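Dehalogenase (Rhodospirillaceae, PDB 6A41) probably acts as an NAD(P)-dependent oxidoreductase of the short-chain dehydrogenase/reductase kind, taking part in dehalogenation. Local coordinates at residues Leu26-Asp40 and Tyr48-Val61. Residues are numbered along the deposited sequence; the frame is centred on the assembly and turned at random.
Sequences LAQGATVLAHDPSFD and YESQFPGAHALSAV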
ATOM      1  N   LEU A  26     -30.186  -4.742  10.756  1.00 12.10           N
ATOM      2  CA  LEU A  26     -31.448  -4.954  11.498  1.00 12.08           C
ATOM      3  C   LEU A  26     -31.227  -5.943  12.636  1.00 12.14           C
ATOM      4  O   LEU A  26     -31.704  -5.766  13.721  1.00 12.53           O
ATOM      5  CB  LEU A  26     -32.552  -5.395  10.529  1.00 12.06           C
ATOM      6  CG  LEU A  26     -33.171  -4.428   9.580  1.00 11.58           C
ATOM      7  CD1 LEU A  26     -34.167  -5.186   8.728  1.00 11.53           C
ATOM      8  CD2 LEU A  26     -33.884  -3.320  10.307  1.00 11.96           C
ATOM      9  N   ALA A  27     -30.426  -6.976  12.387  1.00 13.63           N
ATOM     10  CA  ALA A  27     -30.116  -8.018  13.392  1.00 14.87           C
ATOM     11  C   ALA A  27     -29.290  -7.406  14.478  1.00 15.16           C
ATOM     12  O   ALA A  27     -29.320  -7.842  15.600  1.00 14.99           O
ATOM     13  CB  ALA A  27     -29.318  -9.170  12.727  1.00 14.89           C
ATOM     14  N   GLN A  28     -28.525  -6.368  14.174  1.00 14.86           N
ATOM     15  CA  GLN A  28     -27.697  -5.687  15.195  1.00 14.91           C
ATOM     16  C   GLN A  28     -28.427  -4.480  15.800  1.00 14.97           C
ATOM     17  O   GLN A  28     -27.818  -3.633  16.500  1.00 15.17           O
ATOM     18  CB  GLN A  28     -26.382  -5.273  14.592  1.00 15.70           C
ATOM     19  CG  GLN A  28     -25.453  -6.447  14.197  1.00 16.22           C
ATOM     20  CD  GLN A  28     -24.028  -5.980  13.768  1.00 18.56           C
ATOM     21  OE1 GLN A  28     -23.725  -4.773  13.787  1.00 21.39           O
ATOM     22  NE2 GLN A  28     -23.139  -6.940  13.313  1.00 20.71           N
ATOM     23  N   GLY A  29     -29.736  -4.355  15.535  1.00 13.84           N
ATOM     24  CA  GLY A  29     -30.519  -3.342  16.183  1.00 13.55           C
ATOM     25  C   GLY A  29     -30.696  -2.001  15.497  1.00 13.39           C
ATOM     26  O   GLY A  29     -31.343  -1.080  16.101  1.00 12.57           O
ATOM     27  N   ALA A  30     -30.107  -1.806  14.293  1.00 11.73           N
ATOM     28  CA  ALA A  30     -30.252  -0.539  13.622  1.00 12.52           C
ATOM     29  C   ALA A  30     -31.667  -0.181  13.147  1.00 12.88           C
ATOM     30  O   ALA A  30     -32.472  -1.076  12.880  1.00 13.80           O
ATOM     31  CB  ALA A  30     -29.273  -0.422  12.432  1.00 11.37           C
ATOM     32  N   THR A  31     -31.881   1.122  12.965  1.00 13.15           N
ATOM     33  CA  THR A  31     -33.011   1.644  12.157  1.00 13.57           C
ATOM     34  C   THR A  31     -32.445   1.868  10.725  1.00 12.74           C
ATOM     35  O   THR A  31     -31.598   2.722  10.516  1.00 13.51           O
ATOM     36  CB  THR A  31     -33.482   2.978  12.736  1.00 15.04           C
ATOM     37  OG1 THR A  31     -33.838   2.754  14.089  1.00 17.03           O
ATOM     38  CG2 THR A  31     -34.649   3.635  11.952  1.00 16.00           C
ATOM     39  N   VAL A  32     -32.973   1.163   9.764  1.00 11.50           N
ATOM     40  CA  VAL A  32     -32.489   1.213   8.437  1.00 11.26           C
ATOM     41  C   VAL A  32     -33.477   1.996   7.566  1.00 10.88           C
ATOM     42  O   VAL A  32     -34.676   1.701   7.531  1.00 11.02           O
ATOM     43  CB  VAL A  32     -32.298  -0.216   7.883  1.00 11.86           C
ATOM     44  CG1 VAL A  32     -31.927  -0.161   6.421  1.00 11.83           C
ATOM     45  CG2 VAL A  32     -31.246  -0.964   8.726  1.00 12.10           C
ATOM     46  N   LEU A  33     -32.938   2.966   6.851  1.00 10.91           N
ATOM     47  CA  LEU A  33     -33.563   3.717   5.813  1.00 11.16           C
ATOM     48  C   LEU A  33     -32.902   3.363   4.482  1.00 11.04           C
ATOM     49  O   LEU A  33     -31.662   3.323   4.397  1.00 10.55           O
ATOM     50  CB  LEU A  33     -33.318   5.191   6.031  1.00 11.85           C
ATOM     51  CG  LEU A  33     -33.713   5.756   7.372  1.00 12.62           C
ATOM     52  CD1 LEU A  33     -33.484   7.224   7.406  1.00 13.60           C
ATOM     53  CD2 LEU A  33     -35.136   5.305   7.785  1.00 14.10           C
ATOM     54  N   ALA A  34     -33.682   3.092   3.478  1.00 10.60           N
ATOM     55  CA  ALA A  34     -33.136   2.576   2.231  1.00 10.70           C
ATOM     56  C   ALA A  34     -33.625   3.415   1.087  1.00 11.34           C
ATOM     57  O   ALA A  34     -34.840   3.622   0.959  1.00 10.99           O
ATOM     58  CB  ALA A  34     -33.542   1.116   2.008  1.00 10.75           C
ATOM     59  N   HIS A  35     -32.699   3.775   0.230  1.00 11.08           N
ATOM     60  CA  HIS A  35     -32.944   4.365  -1.094  1.00 11.46           C
ATOM     61  C   HIS A  35     -32.789   3.301  -2.196  1.00 11.79           C
ATOM     62  O   HIS A  35     -31.976   2.382  -2.081  1.00 11.33           O
ATOM     63  CB  HIS A  35     -31.966   5.505  -1.346  1.00 12.14           C
ATOM     64  CG  HIS A  35     -31.728   5.782  -2.799  1.00 13.17           C
ATOM     65  ND1 HIS A  35     -30.707   5.171  -3.482  1.00 12.30           N
ATOM     66  CD2 HIS A  35     -32.379   6.576  -3.703  1.00 13.55           C
ATOM     67  CE1 HIS A  35     -30.769   5.532  -4.763  1.00 13.23           C
ATOM     68  NE2 HIS A  35     -31.767   6.383  -4.930  1.00 13.51           N
ATOM     69  N   ASP A  36     -33.588   3.425  -3.241  1.00 11.29           N
ATOM     70  CA  ASP A  36     -33.346   2.697  -4.457  1.00 11.96           C
ATOM     71  C   ASP A  36     -34.065   3.444  -5.604  1.00 12.76           C
ATOM     72  O   ASP A  36     -35.176   3.909  -5.416  1.00 11.38           O
ATOM     73  CB  ASP A  36     -33.791   1.206  -4.355  1.00 11.25           C
ATOM     74  CG  ASP A  36     -33.288   0.354  -5.534  1.00 13.10           C
ATOM     75  OD1 ASP A  36     -32.075  -0.085  -5.456  1.00 11.40           O
ATOM     76  OD2 ASP A  36     -34.099   0.169  -6.552  1.00 13.21           O
ATOM     77  N   PRO A  37     -33.490   3.428  -6.821  1.00 14.11           N
ATOM     78  CA  PRO A  37     -34.247   3.988  -7.935  1.00 14.91           C
ATOM     79  C   PRO A  37     -35.576   3.366  -8.165  1.00 15.64           C
ATOM     80  O   PRO A  37     -36.414   3.982  -8.768  1.00 18.18           O
ATOM     81  CB  PRO A  37     -33.394   3.657  -9.172  1.00 15.37           C
ATOM     82  CG  PRO A  37     -32.069   3.547  -8.605  1.00 15.23           C
ATOM     83  CD  PRO A  37     -32.179   2.942  -7.258  1.00 14.53           C
ATOM     84  N   SER A  38     -35.806   2.161  -7.733  1.00 15.24           N
ATOM     85  CA  SER A  38     -37.110   1.531  -7.900  1.00 15.14           C
ATOM     86  C   SER A  38     -38.148   1.947  -6.891  1.00 15.35           C
ATOM     87  O   SER A  38     -39.295   1.733  -7.116  1.00 15.78           O
ATOM     88  CB  SER A  38     -37.004   0.036  -7.873  1.00 15.06           C
ATOM     89  OG  SER A  38     -36.740  -0.524  -6.620  1.00 14.29           O
ATOM     90  N   PHE A  39     -37.735   2.570  -5.795  1.00 14.03           N
ATOM     91  CA  PHE A  39     -38.597   2.929  -4.708  1.00 13.32           C
ATOM     92  C   PHE A  39     -39.578   4.129  -4.966  1.00 13.70           C
ATOM     93  O   PHE A  39     -40.336   4.469  -4.056  1.00 13.68           O
ATOM     94  CB  PHE A  39     -37.816   3.134  -3.403  1.00 12.16           C
ATOM     95  CG  PHE A  39     -37.205   1.887  -2.827  1.00 12.24           C
ATOM     96  CD1 PHE A  39     -37.438   0.620  -3.358  1.00 12.70           C
ATOM     97  CD2 PHE A  39     -36.385   1.958  -1.754  1.00 11.80           C
ATOM     98  CE1 PHE A  39     -36.922  -0.501  -2.810  1.00 12.11           C
ATOM     99  CE2 PHE A  39     -35.816   0.815  -1.243  1.00 11.94           C
ATOM    100  CZ  PHE A  39     -36.121  -0.400  -1.726  1.00 11.97           C
ATOM    101  N   ASP A  40     -39.584   4.748  -6.139  1.00 14.19           N
ATOM    102  CA  ASP A  40     -40.765   5.561  -6.530  1.00 16.56           C
ATOM    103  C   ASP A  40     -41.996   4.691  -6.737  1.00 15.60           C
ATOM    104  O   ASP A  40     -43.109   5.215  -6.771  1.00 16.48           O
ATOM    105  CB  ASP A  40     -40.497   6.514  -7.716  1.00 18.26           C
ATOM    106  CG  ASP A  40     -39.987   5.824  -8.941  1.00 21.28           C
ATOM    107  OD1 ASP A  40     -39.758   4.564  -8.955  1.00 23.34           O
ATOM    108  OD2 ASP A  40     -39.746   6.619  -9.900  1.00 23.59           O
ATOM    109  N   TYR A  48     -39.509  -4.727  -0.527  1.00 15.65           N
ATOM    110  CA  TYR A  48     -38.291  -4.570   0.354  1.00 14.10           C
ATOM    111  C   TYR A  48     -38.681  -4.672   1.855  1.00 14.10           C
ATOM    112  O   TYR A  48     -38.080  -5.320   2.684  1.00 12.84           O
ATOM    113  CB  TYR A  48     -37.601  -3.251   0.040  1.00 13.33           C
ATOM    114  CG  TYR A  48     -36.444  -2.902   0.952  1.00 12.08           C
ATOM    115  CD1 TYR A  48     -35.228  -3.582   0.864  1.00 11.67           C
ATOM    116  CD2 TYR A  48     -36.592  -1.930   1.889  1.00 11.62           C
ATOM    117  CE1 TYR A  48     -34.169  -3.288   1.698  1.00 10.89           C
ATOM    118  CE2 TYR A  48     -35.553  -1.633   2.713  1.00 11.62           C
ATOM    119  CZ  TYR A  48     -34.328  -2.354   2.651  1.00 10.74           C
ATOM    120  OH  TYR A  48     -33.248  -1.875   3.498  1.00  9.78           O
ATOM    121  N   GLU A  49     -39.704  -3.932   2.224  1.00 15.12           N
ATOM    122  CA  GLU A  49     -40.150  -3.827   3.561  1.00 15.39           C
ATOM    123  C   GLU A  49     -40.724  -5.180   4.062  1.00 16.22           C
ATOM    124  O   GLU A  49     -40.535  -5.521   5.247  1.00 16.78           O
ATOM    125  CB  GLU A  49     -41.132  -2.687   3.773  1.00 15.99           C
ATOM    126  CG  GLU A  49     -40.483  -1.303   3.569  1.00 16.81           C
ATOM    127  CD  GLU A  49     -41.374  -0.116   3.903  1.00 18.18           C
ATOM    128  OE1 GLU A  49     -42.592  -0.366   4.166  1.00 20.18           O
ATOM    129  OE2 GLU A  49     -40.905   1.042   3.930  1.00 15.81           O
ATOM    130  N   SER A  50     -41.328  -5.957   3.206  1.00 16.96           N
ATOM    131  CA  SER A  50     -41.828  -7.226   3.656  1.00 19.00           C
ATOM    132  C   SER A  50     -40.672  -8.244   3.824  1.00 18.15           C
ATOM    133  O   SER A  50     -40.698  -9.112   4.694  1.00 17.46           O
ATOM    134  CB  SER A  50     -42.952  -7.669   2.741  1.00 21.88           C
ATOM    135  OG  SER A  50     -42.373  -8.363   1.701  1.00 25.79           O
ATOM    136  N   GLN A  51     -39.636  -8.152   2.997  1.00 17.46           N
ATOM    137  CA  GLN A  51     -38.425  -8.982   3.136  1.00 18.96           C
ATOM    138  C   GLN A  51     -37.577  -8.587   4.349  1.00 16.70           C
ATOM    139  O   GLN A  51     -37.018  -9.484   5.002  1.00 14.82           O
ATOM    140  CB  GLN A  51     -37.631  -8.838   1.863  1.00 22.14           C
ATOM    141  CG  GLN A  51     -36.458  -9.694   1.575  1.00 26.42           C
ATOM    142  CD  GLN A  51     -36.026  -9.428   0.081  1.00 32.52           C
ATOM    143  OE1 GLN A  51     -36.639  -8.568  -0.768  1.00 36.96           O
ATOM    144  NE2 GLN A  51     -35.028 -10.159  -0.269  1.00 35.56           N
ATOM    145  N   PHE A  52     -37.560  -7.287   4.703  1.00 13.97           N
ATOM    146  CA  PHE A  52     -36.731  -6.777   5.782  1.00 13.59           C
ATOM    147  C   PHE A  52     -37.544  -5.934   6.751  1.00 14.22           C
ATOM    148  O   PHE A  52     -37.403  -4.699   6.785  1.00 13.37           O
ATOM    149  CB  PHE A  52     -35.594  -5.939   5.166  1.00 13.36           C
ATOM    150  CG  PHE A  52     -34.716  -6.718   4.222  1.00 13.40           C
ATOM    151  CD1 PHE A  52     -33.848  -7.702   4.706  1.00 13.93           C
ATOM    152  CD2 PHE A  52     -34.779  -6.528   2.860  1.00 14.15           C
ATOM    153  CE1 PHE A  52     -33.069  -8.496   3.838  1.00 13.95           C
ATOM    154  CE2 PHE A  52     -33.910  -7.243   1.998  1.00 14.57           C
ATOM    155  CZ  PHE A  52     -33.117  -8.250   2.481  1.00 14.29           C
ATOM    156  N   PRO A  53     -38.440  -6.540   7.538  1.00 15.16           N
ATOM    157  CA  PRO A  53     -39.330  -5.823   8.412  1.00 16.53           C
ATOM    158  C   PRO A  53     -38.520  -5.014   9.420  1.00 17.32           C
ATOM    159  O   PRO A  53     -37.589  -5.559  10.014  1.00 15.86           O
ATOM    160  CB  PRO A  53     -40.061  -6.958   9.182  1.00 17.81           C
ATOM    161  CG  PRO A  53     -40.025  -8.099   8.216  1.00 17.41           C
ATOM    162  CD  PRO A  53     -38.704  -8.004   7.601  1.00 16.53           C
ATOM    163  N   GLY A  54     -38.928  -3.750   9.561  1.00 16.06           N
ATOM    164  CA  GLY A  54     -38.265  -2.756  10.351  1.00 16.96           C
ATOM    165  C   GLY A  54     -37.471  -1.844   9.475  1.00 16.79           C
ATOM    166  O   GLY A  54     -37.156  -0.825   9.931  1.00 19.73           O
ATOM    167  N   ALA A  55     -37.049  -2.211   8.252  1.00 15.17           N
ATOM    168  CA  ALA A  55     -36.377  -1.294   7.314  1.00 14.38           C
ATOM    169  C   ALA A  55     -37.443  -0.411   6.633  1.00 15.12           C
ATOM    170  O   ALA A  55     -38.510  -0.898   6.365  1.00 14.84           O
ATOM    171  CB  ALA A  55     -35.620  -2.026   6.248  1.00 13.97           C
ATOM    172  N   HIS A  56     -37.122   0.848   6.368  1.00 14.20           N
ATOM    173  CA  HIS A  56     -38.049   1.809   5.708  1.00 14.14           C
ATOM    174  C   HIS A  56     -37.542   2.120   4.269  1.00 13.26           C
ATOM    175  O   HIS A  56     -36.430   2.705   4.058  1.00 11.50           O
ATOM    176  CB  HIS A  56     -38.104   3.093   6.494  1.00 15.02           C
ATOM    177  CG  HIS A  56     -39.008   4.143   5.875  1.00 17.12           C
ATOM    178  ND1 HIS A  56     -40.390   4.101   5.981  1.00 19.29           N
ATOM    179  CD2 HIS A  56     -38.728   5.273   5.180  1.00 18.96           C
ATOM    180  CE1 HIS A  56     -40.917   5.114   5.289  1.00 20.42           C
ATOM    181  NE2 HIS A  56     -39.924   5.877   4.846  1.00 19.08           N
ATOM    182  N   ALA A  57     -38.363   1.856   3.284  1.00 12.50           N
ATOM    183  CA  ALA A  57     -38.050   2.205   1.887  1.00 12.20           C
ATOM    184  C   ALA A  57     -38.485   3.672   1.642  1.00 12.92           C
ATOM    185  O   ALA A  57     -39.675   4.016   1.808  1.00 12.42           O
ATOM    186  CB  ALA A  57     -38.760   1.230   0.963  1.00 12.39           C
ATOM    187  N   LEU A  58     -37.558   4.538   1.246  1.00 12.67           N
ATOM    188  CA  LEU A  58     -37.865   5.948   1.018  1.00 13.80           C
ATOM    189  C   LEU A  58     -38.458   6.117  -0.372  1.00 13.96           C
ATOM    190  O   LEU A  58     -37.982   5.500  -1.384  1.00 14.14           O
ATOM    191  CB  LEU A  58     -36.557   6.736   1.068  1.00 13.98           C
ATOM    192  CG  LEU A  58     -35.967   6.728   2.483  1.00 14.43           C
ATOM    193  CD1 LEU A  58     -34.469   7.100   2.384  1.00 15.08           C
ATOM    194  CD2 LEU A  58     -36.644   7.783   3.320  1.00 15.17           C
ATOM    195  N   SER A  59     -39.503   6.908  -0.460  1.00 13.94           N
ATOM    196  CA  SER A  59     -40.238   6.991  -1.723  1.00 15.59           C
ATOM    197  C   SER A  59     -39.607   8.057  -2.663  1.00 17.26           C
ATOM    198  O   SER A  59     -39.869   8.062  -3.844  1.00 17.38           O
ATOM    199  CB  SER A  59     -41.737   7.267  -1.450  1.00 17.27           C
ATOM    200  OG  SER A  59     -41.794   8.451  -0.717  1.00 17.28           O
ATOM    201  N   ALA A  60     -38.680   8.869  -2.175  1.00 17.62           N
ATOM    202  CA  ALA A  60     -37.956   9.837  -3.066  1.00 17.94           C
ATOM    203  C   ALA A  60     -36.716   9.195  -3.567  1.00 18.79           C
ATOM    204  O   ALA A  60     -36.029   8.466  -2.809  1.00 17.97           O
ATOM    205  CB  ALA A  60     -37.641  11.136  -2.349  1.00 18.96           C
ATOM    206  N   VAL A  61     -36.472   9.392  -4.862  1.00 18.20           N
ATOM    207  CA  VAL A  61     -35.368   8.693  -5.533  1.00 20.61           C
ATOM    208  C   VAL A  61     -34.262   9.602  -5.960  1.00 21.33           C
ATOM    209  O   VAL A  61     -33.141   9.122  -6.037  1.00 23.70           O
ATOM    210  CB  VAL A  61     -35.802   7.838  -6.742  1.00 21.82           C
ATOM    211  CG1 VAL A  61     -36.797   6.771  -6.231  1.00 22.73           C
ATOM    212  CG2 VAL A  61     -36.370   8.670  -7.882  1.00 25.06           C
TER
HETATM  213  O   HOH W   1     -36.534   1.979   9.582  1.00 22.85           O
HETATM  214  O   HOH W   2     -31.892   7.189  -7.605  1.00 24.64           O
HETATM  215  O   HOH W   3     -35.484   5.787  -2.513  1.00 10.96           O
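Phe39 sets CG opposite its carbonyl carbon (chi1 -68°), which sends its ring toward helix 42-51, and Tyr48 on that helix sets CG opposite the backbone N (chi1 174°), which carries its ring toward Ala34 and Val32, against the face of the sheet that bears Ala34 and Ala57. The rings meet obliquely, with Phe39 CZ 3.7 Å from Tyr48 CG. Ala57 CB sits over one face of the Phe39 ring as a CH-pi contact, 3.9 Å from the centroid, and Asp36 CB covers the opposite face, so the ring is sandwiched between them. Small residues suit this layer: the short Ala34 side chain lets the phenol end come close to the strand, CB 3.5 Å from Tyr48 CE2. Tyr48 OH reaches Val32 CG1 and is hydrogen-bonded to Thr22 of helix 18-27, so the phenol joins both helices to the sheet.

The two strands run parallel. His56 takes part twice, its N giving to Val32 O and its O accepting from Ala34 N at 2.8 Å; Leu58 N bonds Ala34 O almost straight, at 176°. Between them, Ala57 N points away from strand 31-34 and gives its hydrogen to OE2 of Glu49, on helix 42-51, at 2.7 Å. In the type II turn 52-55, Gly54 has a positive phi, where a CB would jam against Pro53 O and point at Leu26 CD2; Leu26 CD1 lies 3.9 Å from Phe52 CB. A water bridges Val32 O and Gly54 O. Beyond the strands, Val61 CG1 packs 3.4 Å from Asp36 O. His35 NE2 bonds Val61 O weakly; a water 2.8 Å from NE2 also donates to that oxygen, while Asn12 N engages ND1. Strand 31-34, helix 42-51 and edge strand 56-57 thus form a beta-alpha-beta crossover, the second in the 3-2-1-4-5-6-7 sheet of a Rossmann fold.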